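PDB 3CHJ: alpha-14 giardin from Giardia lamblia, which binds calcium and, in a calcium-dependent manner, phospholipids, and may serve as a structural element linking the membrane to the underlying axoneme. Local coordinates for residues K179-K183 with D184-T188; I158-T162 with H163-E167; T188-R191 with I192-Y196. One frame throughout, in Å; residues are numbered along the deposited sequence.

In the fold
The three contacts lie in sequence along neighbouring helices on one side of the annexin chain. Interaction 2 starts helix 162-177, interaction 1 forms the calcium-binding loop that follows and the first turn of helix 186-195, and interaction 3 carries that helix to its C-terminal end. Interactions 1 and 3 share Thr188 and have centres about 12 Å apart; Trp189, in interaction 3, places its side chain about 5 Å from the calcium ion. Interaction 2, also about 12 Å from interaction 3 between centres, reaches it through Arg160 NH2, 2.8 Å from Thr195 OG1. Interactions 1 and 2 do not touch, their nearest atoms being about 7 Å apart.

Interaction 1: residues K179-K183 with D184-T188; sequences KGVKK and DEVST. With CA (calcium ion), chain B.
Glu185 folds back against Lys182 and Gly180 in the loop that binds calcium just ahead of helix 186-195. Its CB lies 3.4 Å from Lys182 O, the carbonyl that accepts from Glu185 N (2.9 Å) and, weakly, from Val186 N. CG comes next, set anti to the carbonyl carbon (chi1 -60°) and 3.9 Å from Lys182 CB, and the chain runs on extended beside that of Lys182, the two pointing the same way; Glu185 CD packs 3.5 Å from Lys182 CB. At the tip the two oxygens divide the work. OE1 binds the calcium ion at 2.5 Å and also accepts a nearly straight bond from Lys182 N (3.0 Å, 170° at the hydrogen), the N-H coming from well above the carboxylate plane. Glu185 OE2 lies 3.4 Å from Lys182 CG. The same oxygen forms a salt bridge with Lys174, which Asp184 OD2 shares. Gly180 contributes its carbonyl oxygen to the same ion at 2.4 Å, and Ala175, Thr178 and Glu224 complete the shell. The side chains of Val181 and Val186 cross at about a right angle, CG1 against CG2, and both valines also rest on Met144 of helix 144-154. A water bridges Lys183 O, to which it donates, and Ser187 N, from which it accepts. With metal and amide on one oxygen and a lysine on the other, the carboxylate is held in both position and rotation; the calcium ion and Lys174 would be expected to stabilise its ionised form, while the Lys182 N-H helps hold OE1 toward the ion.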
loop_
_atom_site.group_PDB
_atom_site.type_symbol
_atom_site.label_atom_id
_atom_site.label_comp_id
_atom_site.label_asym_id
_atom_site.label_seq_id
_atom_site.Cartn_x
_atom_site.Cartn_y
_atom_site.Cartn_z
ATOM N N LYS A 179 2.621 15.470 25.990
ATOM C CA LYS A 179 3.380 15.978 24.856
ATOM C C LYS A 179 4.610 15.108 24.599
ATOM O O LYS A 179 5.436 14.900 25.492
ATOM C CB LYS A 179 3.795 17.430 25.101
ATOM C CG LYS A 179 4.403 18.124 23.899
ATOM C CD LYS A 179 4.948 19.496 24.283
ATOM C CE LYS A 179 3.814 20.495 24.499
ATOM N NZ LYS A 179 4.307 21.846 24.913
ATOM N N GLY A 180 4.708 14.582 23.381
ATOM C CA GLY A 180 5.827 13.719 22.995
ATOM C C GLY A 180 5.635 12.278 23.463
ATOM O O GLY A 180 4.855 12.012 24.383
ATOM N N VAL A 181 6.337 11.342 22.824
ATOM C CA VAL A 181 6.278 9.940 23.227
ATOM C C VAL A 181 7.230 9.742 24.397
ATOM O O VAL A 181 8.454 9.807 24.226
ATOM C CB VAL A 181 6.670 8.985 22.064
ATOM C CG1 VAL A 181 6.629 7.538 22.512
ATOM C CG2 VAL A 181 5.756 9.210 20.841
ATOM N N LYS A 182 6.664 9.521 25.576
ATOM C CA LYS A 182 7.452 9.236 26.774
ATOM C C LYS A 182 7.967 7.800 26.752
ATOM O O LYS A 182 7.423 6.946 26.051
ATOM C CB LYS A 182 6.634 9.509 28.044
ATOM C CG LYS A 182 5.980 10.895 28.092
ATOM C CD LYS A 182 7.001 12.013 27.975
ATOM C CE LYS A 182 6.364 13.363 28.244
ATOM N NZ LYS A 182 7.353 14.468 28.041
ATOM N N LYS A 183 9.015 7.536 27.529
ATOM C CA LYS A 183 9.647 6.219 27.544
ATOM C C LYS A 183 8.675 5.078 27.854
ATOM O O LYS A 183 8.775 3.996 27.264
ATOM C CB LYS A 183 10.845 6.202 28.510
ATOM C CG LYS A 183 10.538 6.744 29.903
ATOM C CD LYS A 183 11.664 6.452 30.900
ATOM C CE LYS A 183 11.202 6.719 32.323
ATOM N NZ LYS A 183 9.915 6.032 32.623
ATOM N N ASP A 184 7.732 5.332 28.762
ATOM C CA ASP A 184 6.766 4.330 29.212
ATOM C C ASP A 184 5.632 4.160 28.203
ATOM O O ASP A 184 4.831 3.226 28.310
ATOM C CB ASP A 184 6.175 4.732 30.574
ATOM C CG ASP A 184 5.353 6.018 30.502
ATOM O OD1 ASP A 184 5.930 7.068 30.156
ATOM O OD2 ASP A 184 4.131 5.986 30.803
ATOM N N GLU A 185 5.575 5.061 27.223
ATOM C CA GLU A 185 4.514 5.047 26.216
ATOM C C GLU A 185 4.877 4.278 24.942
ATOM O O GLU A 185 3.985 3.892 24.180
ATOM C CB GLU A 185 4.105 6.480 25.871
ATOM C CG GLU A 185 3.577 7.218 27.124
ATOM C CD GLU A 185 3.374 8.710 26.964
ATOM O OE1 GLU A 185 3.660 9.283 25.890
ATOM O OE2 GLU A 185 2.921 9.331 27.955
ATOM N N VAL A 186 6.171 4.055 24.720
ATOM C CA VAL A 186 6.628 3.385 23.491
ATOM C C VAL A 186 5.929 2.045 23.346
ATOM O O VAL A 186 5.331 1.739 22.302
ATOM C CB VAL A 186 8.163 3.182 23.475
ATOM C CG1 VAL A 186 8.588 2.334 22.285
ATOM C CG2 VAL A 186 8.873 4.526 23.435
ATOM N N SER A 187 5.981 1.247 24.415
ATOM C CA SER A 187 5.368 -0.068 24.406
ATOM C C SER A 187 3.868 -0.056 24.111
ATOM O O SER A 187 3.377 -0.926 23.407
ATOM C CB SER A 187 5.675 -0.815 25.714
ATOM O OG SER A 187 5.072 -0.172 26.814
ATOM N N THR A 188 3.137 0.918 24.651
ATOM C CA THR A 188 1.694 1.026 24.395
ATOM C C THR A 188 1.403 1.219 22.902
ATOM O O THR A 188 0.559 0.532 22.303
ATOM C CB THR A 188 1.118 2.214 25.177
ATOM O OG1 THR A 188 1.388 2.017 26.579
ATOM C CG2 THR A 188 -0.369 2.377 24.943
HETATM CA CA CA B . 2.601 11.259 24.770
HETATM O O HOH W 1 7.540 1.602 26.853
#

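Interaction 2: residues I158-T162 with H163-E167; sequences IPRDT and HELEE
Asp161 and Glu164 exchange side-chain-to-backbone hydrogen bonds in a capping box at the start of helix 162-177, with Asp161 as the N-cap. Asp161 OD1 accepts from Glu164 N at 3.1 Å, the donor arriving nearly along the C-O axis; Glu164 OE1 accepts in return from Asp161 N at 2.9 Å, almost straight (172°) but from above the carboxylate plane. Asp161 CG sits between its own backbone N and carbonyl carbon (chi1 56°), which brings OD1 over the first helical turn. The two carboxylates consequently come close, their planes 63° apart, and the backbone N-H groups they grip probably offset part of the like-charge repulsion. The first helical bonds follow, from Leu165 N to Asp161 O and from Glu166 N to Thr162 O.

Arg160 passes across Glu164 at about a right angle, covering the capping carboxylate with CB and CG while its guanidinium goes on to Thr195. Further out, Asp200 OD2 accepts from Arg160 N, and Gln203 binds Thr162 OG1, both from helix 198-211, which ties the cap to that helix. Leu165 points toward the capping segment, its CD1 3.8 Å from Arg160 CB.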
loop_
_atom_site.group_PDB
_atom_site.type_symbol
_atom_site.label_atom_id
_atom_site.label_comp_id
_atom_site.label_asym_id
_atom_site.label_seq_id
_atom_site.Cartn_x
_atom_site.Cartn_y
_atom_site.Cartn_z
ATOM N N ILE A 158 -2.662 -11.046 17.144
ATOM C CA ILE A 158 -3.401 -12.095 17.851
ATOM C C ILE A 158 -4.599 -11.522 18.627
ATOM O O ILE A 158 -4.494 -10.427 19.184
ATOM C CB ILE A 158 -2.468 -12.942 18.783
ATOM C CG1 ILE A 158 -2.012 -12.170 20.043
ATOM C CG2 ILE A 158 -1.289 -13.558 17.990
ATOM C CD1 ILE A 158 -1.290 -10.832 19.848
ATOM N N PRO A 159 -5.737 -12.252 18.643
ATOM C CA PRO A 159 -6.924 -11.776 19.359
ATOM C C PRO A 159 -6.723 -11.553 20.851
ATOM O O PRO A 159 -5.899 -12.216 21.489
ATOM C CB PRO A 159 -7.961 -12.881 19.107
ATOM C CG PRO A 159 -7.494 -13.552 17.852
ATOM C CD PRO A 159 -6.000 -13.541 17.976
ATOM N N ARG A 160 -7.480 -10.596 21.382
ATOM C CA ARG A 160 -7.417 -10.188 22.784
ATOM C C ARG A 160 -8.832 -10.117 23.309
ATOM O O ARG A 160 -9.778 -9.987 22.528
ATOM C CB ARG A 160 -6.821 -8.790 22.908
ATOM C CG ARG A 160 -5.355 -8.749 22.760
ATOM C CD ARG A 160 -4.947 -7.312 22.549
ATOM N NE ARG A 160 -3.513 -7.151 22.770
ATOM C CZ ARG A 160 -2.581 -7.382 21.862
ATOM N NH1 ARG A 160 -2.907 -7.790 20.635
ATOM N NH2 ARG A 160 -1.310 -7.210 22.190
ATOM N N ASP A 161 -8.983 -10.170 24.625
ATOM C CA ASP A 161 -10.308 -9.984 25.220
ATOM C C ASP A 161 -10.587 -8.521 25.561
ATOM O O ASP A 161 -9.676 -7.678 25.556
ATOM C CB ASP A 161 -10.519 -10.908 26.430
ATOM C CG ASP A 161 -9.462 -10.735 27.503
ATOM O OD1 ASP A 161 -9.088 -9.583 27.832
ATOM O OD2 ASP A 161 -9.005 -11.773 28.040
ATOM N N THR A 162 -11.859 -8.218 25.839
ATOM C CA THR A 162 -12.277 -6.855 26.128
ATOM C C THR A 162 -11.519 -6.238 27.308
ATOM O O THR A 162 -11.210 -5.050 27.293
ATOM C CB THR A 162 -13.803 -6.775 26.309
ATOM O OG1 THR A 162 -14.426 -7.275 25.121
ATOM C CG2 THR A 162 -14.269 -5.351 26.556
ATOM N N HIS A 163 -11.203 -7.041 28.332
ATOM C CA HIS A 163 -10.431 -6.540 29.479
ATOM C C HIS A 163 -9.087 -5.935 29.065
ATOM O O HIS A 163 -8.713 -4.863 29.544
ATOM C CB HIS A 163 -10.214 -7.629 30.549
ATOM C CG HIS A 163 -9.418 -7.161 31.739
ATOM N ND1 HIS A 163 -9.933 -6.311 32.693
ATOM C CD2 HIS A 163 -8.144 -7.422 32.121
ATOM C CE1 HIS A 163 -9.011 -6.063 33.608
ATOM N NE2 HIS A 163 -7.915 -6.727 33.285
ATOM N N GLU A 164 -8.381 -6.627 28.178
ATOM C CA GLU A 164 -7.086 -6.146 27.696
ATOM C C GLU A 164 -7.253 -4.847 26.911
ATOM O O GLU A 164 -6.444 -3.939 27.040
ATOM C CB GLU A 164 -6.402 -7.216 26.845
ATOM C CG GLU A 164 -6.092 -8.509 27.608
ATOM C CD GLU A 164 -5.668 -9.654 26.692
ATOM O OE1 GLU A 164 -6.537 -10.446 26.226
ATOM O OE2 GLU A 164 -4.451 -9.775 26.452
ATOM N N LEU A 165 -8.334 -4.757 26.144
ATOM C CA LEU A 165 -8.638 -3.530 25.406
ATOM C C LEU A 165 -8.928 -2.381 26.344
ATOM O O LEU A 165 -8.462 -1.269 26.111
ATOM C CB LEU A 165 -9.793 -3.729 24.424
ATOM C CG LEU A 165 -9.440 -4.140 22.995
ATOM C CD1 LEU A 165 -8.638 -5.421 22.974
ATOM C CD2 LEU A 165 -10.718 -4.288 22.171
ATOM N N GLU A 166 -9.696 -2.641 27.410
ATOM C CA GLU A 166 -9.954 -1.606 28.414
ATOM C C GLU A 166 -8.659 -1.090 29.052
ATOM O O GLU A 166 -8.497 0.119 29.242
ATOM C CB GLU A 166 -10.921 -2.097 29.503
ATOM C CG GLU A 166 -12.310 -2.518 29.005
ATOM C CD GLU A 166 -13.257 -1.348 28.714
ATOM O OE1 GLU A 166 -12.847 -0.170 28.855
ATOM O OE2 GLU A 166 -14.427 -1.623 28.342
ATOM N N GLU A 167 -7.735 -2.003 29.373
ATOM C CA GLU A 167 -6.446 -1.626 29.945
ATOM C C GLU A 167 -5.625 -0.779 28.975
ATOM O O GLU A 167 -5.087 0.252 29.360
ATOM C CB GLU A 167 -5.645 -2.870 30.318
ATOM C CG GLU A 167 -6.220 -3.699 31.457
ATOM C CD GLU A 167 -5.401 -4.970 31.703
ATOM O OE1 GLU A 167 -5.228 -5.780 30.763
ATOM O OE2 GLU A 167 -4.925 -5.161 32.844
#

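Interaction 3: residues T188-R191 with I192-Y196; sequences TWIR and IFATY
Trp189 and Phe193, one helical turn apart, lie side by side on the buried flank of helix 186-195. The phenyl ring brings CE1 to the edge of the indole, 3.5 Å from Trp189 CE3; the ring planes are 44° apart, an oblique pairing that is neither stack nor T-shape. The backbone bond from Phe193 N to Trp189 O, 3.0 Å, joins the same two residues. Further rings close this side: Phe225 meets Trp189 edge-to-face, while Phe201 and Phe233 do the same to Phe193. Indole NE1 is hydrogen-bonded to Glu224, a calcium ligand, making Trp189 a second-shell neighbour of the metal. Along the adjoining buried strip Ile192 CD1 rests 3.8 Å from Thr188 CG2.

Ile190, Arg191 and Thr195 are partly exposed, and their apolar contacts are longer. Ile190 CG2 and Ala194 CB stand 4.1 Å apart, against helix 144-154. The aliphatic part of Arg191 runs past Thr195, and its guanidinium turns away to a salt bridge with Asp168. The polar contact, by contrast, is short: with chi1 82°, Thr195 OG1 swings back along the helix and donates to Arg191 O at 2.6 Å, and Thr195 N binds the same oxygen, so two bonds grip one carbonyl in the last turn. Tyr196 then leaves the helix, its ring lying over Ile192 CG2 and its hydroxyl on Asp168. Packed among helices 144-154, 162-177, 198-211 and 227-241, and linked through Trp189 and Glu224 to the calcium site, this helix is part of the all-helical annexin fold.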
loop_
_atom_site.group_PDB
_atom_site.type_symbol
_atom_site.label_atom_id
_atom_site.label_comp_id
_atom_site.label_asym_id
_atom_site.label_seq_id
_atom_site.Cartn_x
_atom_site.Cartn_y
_atom_site.Cartn_z
ATOM N N THR A 188 3.137 0.918 24.651
ATOM C CA THR A 188 1.694 1.026 24.395
ATOM C C THR A 188 1.403 1.219 22.902
ATOM O O THR A 188 0.559 0.532 22.303
ATOM C CB THR A 188 1.118 2.214 25.177
ATOM O OG1 THR A 188 1.388 2.017 26.579
ATOM C CG2 THR A 188 -0.369 2.377 24.943
ATOM N N TRP A 189 2.107 2.171 22.309
ATOM C CA TRP A 189 1.860 2.477 20.907
ATOM C C TRP A 189 2.190 1.297 20.003
ATOM O O TRP A 189 1.458 1.000 19.055
ATOM C CB TRP A 189 2.680 3.678 20.478
ATOM C CG TRP A 189 2.161 5.022 20.953
ATOM C CD1 TRP A 189 2.774 5.870 21.830
ATOM C CD2 TRP A 189 0.952 5.678 20.537
ATOM N NE1 TRP A 189 2.035 7.025 21.977
ATOM C CE2 TRP A 189 0.891 6.914 21.227
ATOM C CE3 TRP A 189 -0.096 5.328 19.669
ATOM C CZ2 TRP A 189 -0.171 7.822 21.046
ATOM C CZ3 TRP A 189 -1.162 6.217 19.495
ATOM C CH2 TRP A 189 -1.194 7.452 20.191
ATOM N N ILE A 190 3.312 0.643 20.278
ATOM C CA ILE A 190 3.730 -0.480 19.440
ATOM C C ILE A 190 2.823 -1.695 19.621
ATOM O O ILE A 190 2.415 -2.315 18.659
ATOM C CB ILE A 190 5.225 -0.838 19.657
ATOM C CG1 ILE A 190 6.115 0.383 19.382
ATOM C CG2 ILE A 190 5.637 -2.033 18.790
ATOM C CD1 ILE A 190 6.008 0.962 17.958
ATOM N N ARG A 191 2.479 -2.006 20.868
ATOM C CA ARG A 191 1.617 -3.143 21.121
ATOM C C ARG A 191 0.281 -2.995 20.376
ATOM O O ARG A 191 -0.168 -3.910 19.690
ATOM C CB ARG A 191 1.404 -3.331 22.630
ATOM C CG ARG A 191 0.478 -4.490 22.944
ATOM C CD ARG A 191 0.363 -4.801 24.443
ATOM N NE ARG A 191 -0.215 -3.708 25.223
ATOM C CZ ARG A 191 0.487 -2.833 25.932
ATOM N NH1 ARG A 191 1.804 -2.919 25.976
ATOM N NH2 ARG A 191 -0.132 -1.876 26.607
ATOM N N ILE A 192 -0.337 -1.819 20.490
ATOM C CA ILE A 192 -1.638 -1.634 19.868
ATOM C C ILE A 192 -1.510 -1.653 18.345
ATOM O O ILE A 192 -2.192 -2.421 17.650
ATOM C CB ILE A 192 -2.292 -0.331 20.333
ATOM C CG1 ILE A 192 -2.601 -0.411 21.849
ATOM C CG2 ILE A 192 -3.571 -0.090 19.544
ATOM C CD1 ILE A 192 -2.949 0.940 22.473
ATOM N N PHE A 193 -0.628 -0.815 17.817
ATOM C CA PHE A 193 -0.624 -0.633 16.375
ATOM C C PHE A 193 0.061 -1.754 15.611
ATOM O O PHE A 193 -0.287 -2.009 14.436
ATOM C CB PHE A 193 -0.054 0.739 16.006
ATOM C CG PHE A 193 -1.022 1.868 16.255
ATOM C CD1 PHE A 193 -1.287 2.320 17.559
ATOM C CD2 PHE A 193 -1.698 2.471 15.186
ATOM C CE1 PHE A 193 -2.215 3.347 17.785
ATOM C CE2 PHE A 193 -2.624 3.498 15.419
ATOM C CZ PHE A 193 -2.870 3.941 16.687
ATOM N N ALA A 194 0.981 -2.465 16.269
ATOM C CA ALA A 194 1.660 -3.577 15.594
ATOM C C ALA A 194 1.014 -4.938 15.810
ATOM O O ALA A 194 1.160 -5.818 14.953
ATOM C CB ALA A 194 3.129 -3.653 15.993
ATOM N N THR A 195 0.339 -5.128 16.955
ATOM C CA THR A 195 -0.118 -6.479 17.338
ATOM C C THR A 195 -1.634 -6.672 17.464
ATOM O O THR A 195 -2.101 -7.811 17.604
ATOM C CB THR A 195 0.596 -7.035 18.618
ATOM O OG1 THR A 195 -0.019 -6.509 19.803
ATOM C CG2 THR A 195 2.084 -6.703 18.620
ATOM N N TYR A 196 -2.410 -5.587 17.411
ATOM C CA TYR A 196 -3.876 -5.777 17.437
ATOM C C TYR A 196 -4.384 -6.365 16.125
ATOM O O TYR A 196 -3.884 -6.054 15.035
ATOM C CB TYR A 196 -4.610 -4.458 17.691
ATOM C CG TYR A 196 -4.890 -4.151 19.145
ATOM C CD1 TYR A 196 -3.933 -4.364 20.130
ATOM C CD2 TYR A 196 -6.131 -3.596 19.527
ATOM C CE1 TYR A 196 -4.202 -4.050 21.476
ATOM C CE2 TYR A 196 -6.391 -3.302 20.842
ATOM C CZ TYR A 196 -5.426 -3.536 21.808
ATOM O OH TYR A 196 -5.721 -3.214 23.118
#